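Local coordinates for acyl-CoA dehydrogenase (Slackia heliotrinireducens, PDB 4RM7), which belongs to the acyl-CoA dehydrogenase family, whose chains pair helical N- and C-terminal domains with a beta-sheet middle domain, at residues 32-35 with 36-40. Sequence-based numbering, arbitrary orientation.
Sequences ISKW and RKDQG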
loop_
_atom_site.group_PDB
_atom_site.type_symbol
_atom_site.label_atom_id
_atom_site.label_comp_id
_atom_site.label_asym_id
_atom_site.label_seq_id
_atom_site.Cartn_x
_atom_site.Cartn_y
_atom_site.Cartn_z
ATOM N N ILE A 32 22.341 1.000 27.001
ATOM C CA ILE A 32 20.926 1.117 26.642
ATOM C C ILE A 32 20.171 -0.149 26.982
ATOM O O ILE A 32 19.069 -0.098 27.519
ATOM C CB ILE A 32 20.728 1.456 25.154
ATOM C CG1 ILE A 32 20.760 2.963 24.976
ATOM C CG2 ILE A 32 19.373 0.979 24.648
ATOM C CD1 ILE A 32 21.490 3.332 23.769
ATOM N N SER A 33 20.788 -1.289 26.710
ATOM C CA SER A 33 20.173 -2.562 27.052
ATOM C C SER A 33 19.825 -2.641 28.534
ATOM O O SER A 33 18.742 -3.089 28.906
ATOM C CB SER A 33 21.085 -3.712 26.674
ATOM O OG SER A 33 20.400 -4.928 26.846
ATOM N N LYS A 34 20.736 -2.184 29.378
ATOM C CA LYS A 34 20.492 -2.221 30.809
ATOM C C LYS A 34 19.417 -1.225 31.189
ATOM O O LYS A 34 18.587 -1.506 32.042
ATOM C CB LYS A 34 21.781 -1.938 31.597
ATOM C CG LYS A 34 21.557 -1.605 33.081
ATOM C CD LYS A 34 22.875 -1.383 33.816
ATOM C CE LYS A 34 22.637 -0.882 35.227
ATOM N NZ LYS A 34 21.910 -1.898 36.062
ATOM N N TRP A 35 19.432 -0.054 30.559
ATOM C CA TRP A 35 18.517 1.011 30.960
ATOM C C TRP A 35 17.096 0.683 30.513
ATOM O O TRP A 35 16.135 1.052 31.185
ATOM C CB TRP A 35 18.986 2.363 30.405
ATOM C CG TRP A 35 20.312 2.760 30.973
ATOM C CD1 TRP A 35 20.856 2.316 32.141
ATOM C CD2 TRP A 35 21.279 3.650 30.393
ATOM N NE1 TRP A 35 22.090 2.881 32.331
ATOM C CE2 TRP A 35 22.379 3.700 31.273
ATOM C CE3 TRP A 35 21.323 4.407 29.218
ATOM C CZ2 TRP A 35 23.508 4.474 31.018
ATOM C CZ3 TRP A 35 22.444 5.186 28.969
ATOM C CH2 TRP A 35 23.520 5.210 29.866
ATOM N N ARG A 36 16.978 -0.019 29.387
ATOM C CA ARG A 36 15.697 -0.568 28.944
ATOM C C ARG A 36 15.154 -1.496 30.026
ATOM O O ARG A 36 13.968 -1.476 30.341
ATOM C CB ARG A 36 15.842 -1.326 27.616
ATOM C CG ARG A 36 15.452 -0.522 26.390
ATOM C CD ARG A 36 15.267 -1.407 25.162
ATOM N NE ARG A 36 16.347 -1.252 24.183
ATOM C CZ ARG A 36 16.247 -0.554 23.049
ATOM N NH1 ARG A 36 15.108 0.063 22.738
ATOM N NH2 ARG A 36 17.287 -0.471 22.217
ATOM N N LYS A 37 16.048 -2.292 30.602
ATOM C CA LYS A 37 15.708 -3.238 31.655
ATOM C C LYS A 37 15.330 -2.529 32.959
ATOM O O LYS A 37 14.457 -2.992 33.688
ATOM C CB LYS A 37 16.884 -4.194 31.872
ATOM C CG LYS A 37 16.777 -5.127 33.069
ATOM C CD LYS A 37 17.671 -4.683 34.231
ATOM C CE LYS A 37 19.156 -4.707 33.871
ATOM N NZ LYS A 37 20.014 -4.321 35.038
ATOM N N ASP A 38 15.981 -1.406 33.254
ATOM C CA ASP A 38 15.699 -0.666 34.486
ATOM C C ASP A 38 14.540 0.310 34.281
ATOM O O ASP A 38 14.065 0.934 35.236
ATOM C CB ASP A 38 16.934 0.102 34.967
ATOM C CG ASP A 38 18.097 -0.808 35.336
ATOM O OD1 ASP A 38 19.252 -0.435 35.033
ATOM O OD2 ASP A 38 17.867 -1.880 35.939
ATOM N N GLN A 39 14.098 0.435 33.030
ATOM C CA GLN A 39 13.036 1.366 32.657
ATOM C C GLN A 39 13.344 2.761 33.173
ATOM O O GLN A 39 12.537 3.371 33.875
ATOM C CB GLN A 39 11.684 0.890 33.188
ATOM C CG GLN A 39 11.333 -0.516 32.748
ATOM C CD GLN A 39 10.074 -1.032 33.402
ATOM O OE1 GLN A 39 9.220 -0.255 33.823
ATOM N NE2 GLN A 39 9.952 -2.352 33.494
ATOM N N GLY A 40 14.527 3.256 32.836
ATOM C CA GLY A 40 14.943 4.566 33.287
ATOM C C GLY A 40 16.437 4.782 33.185
ATOM O O GLY A 40 17.225 3.827 33.162
#
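Two lysines share one carboxylate at the end of a helix: Lys34 and Lys37 both reach Asp38, one to each oxygen. Lys34 NZ meets Asp38 OD1 at 3.2 Å, and Lys37 NZ meets Asp38 OD2 at 3.4 Å; both hydrogen bonds are weak, so charge attraction probably does most of the work. Lys34 sends CG anti to its backbone nitrogen (chi1 165°) and runs extended until a bend at chi4 (64°) directs the ammonium toward Asp38 OD1. Lys37 instead folds at chi2 and chi3. The negative charge of Asp38 probably offsets the closeness of the two ammonium groups, and long, flexible lysines suit this exposed surface.

Beneath them the helix closes with a Schellman motif. Gly40 N donates to Trp35 O across 3.2 Å, with a nearly straight N-H...O angle of 164°, and Gln39 N makes a weak bond to Arg36 O at 3.3 Å. Gln39 takes the positive phi that turns the chain out of the helix. Gly40 adopts backbone angles that suit glycine, and its N-H remains turned back to the helix. One turn earlier, Arg36 N bonds Ile32 O at 2.8 Å in regular helical fashion.

On another side of the helix, Ile32 CG2 packs 3.5 Å from Arg36 NH2, approaching the guanidinium obliquely. Buried Ile32 and Trp35 supply the apolar side of helix 29-38: Ile32 touches Phe27, and the side chain of Trp35 touches Leu41 and Pro42, just before helix 43-50. Arg36 extends to Arg351, Ser354 and Asp358, linking this helix of the N-terminal domain to helix 351-362.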